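Local structure of lipase (Penicillium expansum, 3G7N) at residues 21-35 and 48-62. The protein hydrolyses acylglycerol lipids such as triacylglycerols, releasing free fatty acids, as a secreted alkaline lipase of the alpha/beta-hydrolase superfamily. Numbering follows the deposited sequence.
Unlike the reference sequence in segment 21-35: V35 (reference Ala).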
loop_
_atom_site.group_PDB
_atom_site.type_symbol
_atom_site.label_atom_id
_atom_site.label_comp_id
_atom_site.label_asym_id
_atom_site.label_seq_id
_atom_site.Cartn_x
_atom_site.Cartn_y
_atom_site.Cartn_z
ATOM N N ALA A 21 -0.764 -9.638 7.497
ATOM C CA ALA A 21 -1.520 -10.081 6.345
ATOM C C ALA A 21 -0.887 -11.328 5.710
ATOM O O ALA A 21 -1.598 -12.231 5.269
ATOM C CB ALA A 21 -1.628 -8.982 5.333
ATOM N N TYR A 22 0.443 -11.379 5.684
ATOM C CA TYR A 22 1.135 -12.591 5.206
ATOM C C TYR A 22 0.938 -13.759 6.177
ATOM O O TYR A 22 0.707 -14.885 5.751
ATOM C CB TYR A 22 2.629 -12.331 5.037
ATOM C CG TYR A 22 3.002 -11.466 3.859
ATOM C CD1 TYR A 22 2.948 -11.974 2.558
ATOM C CD2 TYR A 22 3.508 -10.182 4.048
ATOM C CE1 TYR A 22 3.356 -11.198 1.473
ATOM C CE2 TYR A 22 3.947 -9.426 2.978
ATOM C CZ TYR A 22 3.893 -9.951 1.702
ATOM O OH TYR A 22 4.347 -9.196 0.660
ATOM N N THR A 23 0.964 -13.486 7.479
ATOM C CA THR A 23 0.805 -14.526 8.490
ATOM C C THR A 23 -0.607 -15.103 8.491
ATOM O O THR A 23 -0.792 -16.303 8.694
ATOM C CB THR A 23 1.122 -13.942 9.872
ATOM O OG1 THR A 23 2.493 -13.565 9.907
ATOM C CG2 THR A 23 0.824 -14.936 10.991
ATOM N N GLY A 24 -1.591 -14.288 8.111
ATOM C CA GLY A 24 -2.993 -14.701 8.164
ATOM C C GLY A 24 -3.509 -14.724 9.589
ATOM O O GLY A 24 -4.319 -15.572 9.957
ATOM N N CYS A 25 -3.152 -13.703 10.354
ATOM C CA CYS A 25 -3.605 -13.560 11.744
ATOM C C CYS A 25 -5.106 -13.762 11.911
ATOM O O CYS A 25 -5.887 -13.236 11.125
ATOM C CB CYS A 25 -3.207 -12.185 12.276
ATOM S SG CYS A 25 -1.449 -11.952 12.325
ATOM N N ILE A 26 -5.476 -14.460 12.983
ATOM C CA ILE A 26 -6.840 -14.797 13.367
ATOM C C ILE A 26 -7.361 -13.690 14.276
ATOM O O ILE A 26 -6.690 -13.304 15.228
ATOM C CB ILE A 26 -6.824 -16.113 14.213
ATOM C CG1 ILE A 26 -6.120 -17.235 13.447
ATOM C CG2 ILE A 26 -8.216 -16.514 14.644
ATOM C CD1 ILE A 26 -6.709 -17.471 12.060
ATOM N N GLY A 27 -8.543 -13.162 13.973
ATOM C CA GLY A 27 -9.259 -12.278 14.900
ATOM C C GLY A 27 -8.790 -10.832 14.839
ATOM O O GLY A 27 -9.591 -9.904 14.785
ATOM N N LYS A 28 -7.476 -10.637 14.900
ATOM C CA LYS A 28 -6.888 -9.305 15.020
ATOM C C LYS A 28 -5.499 -9.300 14.424
ATOM O O LYS A 28 -4.814 -10.328 14.388
ATOM C CB LYS A 28 -6.849 -8.833 16.469
ATOM C CG LYS A 28 -6.387 -9.878 17.457
ATOM C CD LYS A 28 -4.864 -9.918 17.563
ATOM C CE LYS A 28 -4.287 -8.709 18.305
ATOM N NZ LYS A 28 -4.853 -8.529 19.674
ATOM N N ALA A 29 -5.092 -8.131 13.955
ATOM C CA ALA A 29 -3.714 -7.902 13.562
ATOM C C ALA A 29 -3.292 -6.692 14.361
ATOM O O ALA A 29 -3.713 -5.577 14.078
ATOM C CB ALA A 29 -3.633 -7.621 12.073
ATOM N N PHE A 30 -2.510 -6.935 15.411
ATOM C CA PHE A 30 -2.132 -5.875 16.302
ATOM C C PHE A 30 -3.353 -5.104 16.790
ATOM O O PHE A 30 -4.280 -5.746 17.301
ATOM C CB PHE A 30 -1.028 -5.020 15.676
ATOM C CG PHE A 30 0.223 -5.809 15.383
ATOM C CD1 PHE A 30 1.116 -6.088 16.407
ATOM C CD2 PHE A 30 0.364 -6.496 14.181
ATOM C CE1 PHE A 30 2.143 -7.003 16.216
ATOM C CE2 PHE A 30 1.449 -7.336 13.966
ATOM C CZ PHE A 30 2.317 -7.616 15.004
ATOM N N ASP A 31 -3.418 -3.793 16.592
ATOM C CA ASP A 31 -4.548 -3.020 17.126
ATOM C C ASP A 31 -5.818 -3.109 16.252
ATOM O O ASP A 31 -6.866 -2.559 16.611
ATOM C CB ASP A 31 -4.141 -1.571 17.312
ATOM C CG ASP A 31 -3.657 -0.936 16.027
ATOM O OD1 ASP A 31 -2.512 -1.245 15.619
ATOM O OD2 ASP A 31 -4.408 -0.165 15.391
ATOM N N VAL A 32 -5.718 -3.751 15.092
ATOM C CA VAL A 32 -6.856 -3.849 14.165
ATOM C C VAL A 32 -7.663 -5.124 14.413
ATOM O O VAL A 32 -7.153 -6.253 14.301
ATOM C CB VAL A 32 -6.385 -3.786 12.692
ATOM C CG1 VAL A 32 -7.564 -4.064 11.740
ATOM C CG2 VAL A 32 -5.730 -2.444 12.413
ATOM N N THR A 33 -8.933 -4.952 14.774
ATOM C CA THR A 33 -9.872 -6.071 14.850
ATOM C C THR A 33 -10.381 -6.385 13.441
ATOM O O THR A 33 -10.897 -5.513 12.747
ATOM C CB THR A 33 -11.064 -5.718 15.733
ATOM O OG1 THR A 33 -10.598 -5.402 17.055
ATOM C CG2 THR A 33 -12.046 -6.879 15.813
ATOM N N ILE A 34 -10.183 -7.621 12.992
ATOM C CA ILE A 34 -10.480 -7.968 11.609
ATOM C C ILE A 34 -11.919 -8.423 11.496
ATOM O O ILE A 34 -12.287 -9.432 12.110
ATOM C CB ILE A 34 -9.510 -9.063 11.063
ATOM C CG1 ILE A 34 -8.049 -8.576 11.104
ATOM C CG2 ILE A 34 -9.898 -9.448 9.622
ATOM C CD1 ILE A 34 -6.997 -9.711 11.107
ATOM N N VAL A 35 -12.722 -7.709 10.718
ATOM C CA VAL A 35 -14.150 -8.003 10.599
ATOM C C VAL A 35 -14.482 -8.752 9.320
ATOM O O VAL A 35 -15.515 -9.433 9.246
ATOM C CB VAL A 35 -14.973 -6.738 10.652
ATOM C CG1 VAL A 35 -14.779 -6.028 11.965
ATOM C CG2 VAL A 35 -14.575 -5.854 9.575
ATOM N N PHE A 48 -7.503 -8.012 4.536
ATOM C CA PHE A 48 -8.342 -7.914 5.728
ATOM C C PHE A 48 -9.001 -6.560 5.661
ATOM O O PHE A 48 -8.349 -5.569 5.335
ATOM C CB PHE A 48 -7.475 -7.830 7.008
ATOM C CG PHE A 48 -6.522 -8.955 7.222
ATOM C CD1 PHE A 48 -6.925 -10.270 7.036
ATOM C CD2 PHE A 48 -5.319 -8.712 7.893
ATOM C CE1 PHE A 48 -6.100 -11.320 7.414
ATOM C CE2 PHE A 48 -4.500 -9.761 8.295
ATOM C CZ PHE A 48 -4.888 -11.066 8.034
ATOM N N VAL A 49 -10.207 -6.476 6.200
ATOM C CA VAL A 49 -10.814 -5.191 6.554
ATOM C C VAL A 49 -11.215 -5.244 8.005
ATOM O O VAL A 49 -11.575 -6.306 8.524
ATOM C CB VAL A 49 -12.060 -4.889 5.691
ATOM C CG1 VAL A 49 -12.598 -3.494 6.017
ATOM C CG2 VAL A 49 -11.687 -4.965 4.209
ATOM N N GLY A 50 -11.000 -4.146 8.719
ATOM C CA GLY A 50 -11.449 -4.102 10.110
ATOM C C GLY A 50 -11.284 -2.711 10.679
ATOM O O GLY A 50 -11.300 -1.738 9.942
ATOM N N TYR A 51 -11.253 -2.634 12.003
ATOM C CA TYR A 51 -11.235 -1.344 12.688
ATOM C C TYR A 51 -10.270 -1.402 13.859
ATOM O O TYR A 51 -10.063 -2.446 14.474
ATOM C CB TYR A 51 -12.641 -0.940 13.169
ATOM C CG TYR A 51 -13.220 -1.840 14.207
ATOM C CD1 TYR A 51 -13.034 -1.575 15.558
ATOM C CD2 TYR A 51 -13.911 -2.993 13.858
ATOM C CE1 TYR A 51 -13.535 -2.425 16.531
ATOM C CE2 TYR A 51 -14.379 -3.877 14.818
ATOM C CZ TYR A 51 -14.193 -3.588 16.158
ATOM O OH TYR A 51 -14.659 -4.463 17.123
ATOM N N SER A 52 -9.706 -0.237 14.169
ATOM C CA SER A 52 -8.845 -0.063 15.341
ATOM C C SER A 52 -9.523 0.922 16.284
ATOM O O SER A 52 -9.572 2.105 16.008
ATOM C CB SER A 52 -7.511 0.521 14.909
ATOM O OG SER A 52 -6.748 0.844 16.081
ATOM N N THR A 53 -9.921 0.419 17.452
ATOM C CA THR A 53 -10.442 1.277 18.524
ATOM C C THR A 53 -9.357 2.224 19.051
ATOM O O THR A 53 -9.607 3.416 19.230
ATOM C CB THR A 53 -10.980 0.430 19.688
ATOM O OG1 THR A 53 -11.908 -0.539 19.186
ATOM C CG2 THR A 53 -11.664 1.312 20.712
ATOM N N GLU A 54 -8.117 1.739 19.092
ATOM C CA GLU A 54 -6.970 2.520 19.543
ATOM C C GLU A 54 -6.727 3.712 18.635
ATOM O O GLU A 54 -6.513 4.830 19.106
ATOM C CB GLU A 54 -5.722 1.638 19.617
ATOM C CG GLU A 54 -4.485 2.377 20.103
ATOM C CD GLU A 54 -3.263 1.486 20.175
ATOM O OE1 GLU A 54 -3.420 0.272 20.435
ATOM O OE2 GLU A 54 -2.176 1.955 19.770
ATOM N N LYS A 55 -6.709 3.486 17.324
ATOM C CA LYS A 55 -6.380 4.546 16.373
ATOM C C LYS A 55 -7.598 5.308 15.849
ATOM O O LYS A 55 -7.465 6.288 15.139
ATOM C CB LYS A 55 -5.585 3.970 15.195
ATOM C CG LYS A 55 -4.247 3.355 15.583
ATOM C CD LYS A 55 -3.264 4.396 16.135
ATOM C CE LYS A 55 -1.851 3.844 16.140
ATOM N NZ LYS A 55 -0.917 4.804 16.790
ATOM N N LYS A 56 -8.782 4.773 16.145
ATOM C CA LYS A 56 -10.027 5.260 15.559
ATOM C C LYS A 56 -9.951 5.269 14.042
ATOM O O LYS A 56 -10.231 6.259 13.369
ATOM C CB LYS A 56 -10.402 6.645 16.113
ATOM C CG LYS A 56 -10.687 6.630 17.619
ATOM C CD LYS A 56 -11.186 7.999 18.095
ATOM C CE LYS A 56 -11.803 7.929 19.490
ATOM N NZ LYS A 56 -10.857 7.373 20.496
ATOM N N THR A 57 -9.574 4.102 13.520
ATOM C CA THR A 57 -9.501 3.922 12.069
ATOM C C THR A 57 -10.268 2.707 11.613
ATOM O O THR A 57 -10.498 1.758 12.376
ATOM C CB THR A 57 -8.067 3.772 11.552
ATOM O OG1 THR A 57 -7.475 2.623 12.168
ATOM C CG2 THR A 57 -7.249 5.036 11.787
ATOM N N ILE A 58 -10.666 2.769 10.351
ATOM C CA ILE A 58 -11.150 1.621 9.599
ATOM C C ILE A 58 -10.087 1.315 8.556
ATOM O O ILE A 58 -9.642 2.221 7.844
ATOM C CB ILE A 58 -12.489 1.973 8.922
ATOM C CG1 ILE A 58 -13.549 2.181 10.005
ATOM C CG2 ILE A 58 -12.911 0.912 7.901
ATOM C CD1 ILE A 58 -14.753 2.986 9.554
ATOM N N ALA A 59 -9.597 0.069 8.578
ATOM C CA ALA A 59 -8.352 -0.309 7.893
ATOM C C ALA A 59 -8.623 -1.356 6.826
ATOM O O ALA A 59 -9.374 -2.311 7.034
ATOM C CB ALA A 59 -7.370 -0.868 8.901
ATOM N N VAL A 60 -7.948 -1.170 5.699
ATOM C CA VAL A 60 -7.873 -2.154 4.614
ATOM C C VAL A 60 -6.422 -2.597 4.464
ATOM O O VAL A 60 -5.547 -1.779 4.133
ATOM C CB VAL A 60 -8.350 -1.538 3.284
ATOM C CG1 VAL A 60 -8.238 -2.553 2.157
ATOM C CG2 VAL A 60 -9.801 -0.997 3.403
ATOM N N ILE A 61 -6.156 -3.868 4.745
ATOM C CA ILE A 61 -4.780 -4.370 4.798
ATOM C C ILE A 61 -4.646 -5.443 3.725
ATOM O O ILE A 61 -5.352 -6.455 3.763
ATOM C CB ILE A 61 -4.459 -4.992 6.162
ATOM C CG1 ILE A 61 -4.762 -4.025 7.313
ATOM C CG2 ILE A 61 -2.992 -5.409 6.217
ATOM C CD1 ILE A 61 -4.721 -4.684 8.693
ATOM N N MET A 62 -3.812 -5.179 2.725
ATOM C CA MET A 62 -3.678 -6.086 1.590
ATOM C C MET A 62 -2.410 -6.911 1.694
ATOM O O MET A 62 -1.338 -6.394 2.008
ATOM C CB MET A 62 -3.653 -5.304 0.288
ATOM C CG MET A 62 -4.960 -4.505 0.035
ATOM S SD MET A 62 -6.500 -5.466 0.210
ATOM C CE MET A 62 -6.330 -6.620 -1.158
HETATM O O HOH W 1 -7.445 -1.100 18.899
HETATM O O HOH W 2 -9.832 -2.686 17.663
#
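F48 meets 21-35 along its whole side chain and illustrates how a sheet strand and a helix end can share one aromatic ring. Its CB lies 3.9 Å from I34 CG2. With CG beside the backbone N (chi1 -57°), the ring swings under the isoleucine, whose CD1 sits 3.7 Å over its centre in a CH-pi contact. CG and CD1 lie beside both I34 methyls, CD2 and CE2 come nearest its CD1, and CE1 faces that methyl and C25 O. CE2 also reaches A21 CA at 3.6 Å and, more loosely, A29 CB, while CZ ends near A21 CA and C25 O, with G24 CA at the ring edge.

Strands 32-35 and 48-52 pair antiparallel: T33 and Y51 exchange two backbone hydrogen bonds, and V35 N bonds to V49 O. G50 lets the chains close in, its CA 3.0 Å from T33 O. On the other face, T33 CB lies over the Y51 ring and V35 CG1 meets its edge. Where the type II' turn from A29 to V32 meets the end of strand 48-52, S52 OG donates to the anti lone pair of D31 OD2 (2.6 Å) and accepts from K55 N in an ST motif; R13 of helix 8-23 salt-bridges the same oxygen.

The 32-40/45-52 hairpin extends the central sheet beyond strand 57-62, between helix 8-23 on the F48 side and helix 97-120, which V35 and V49 touch.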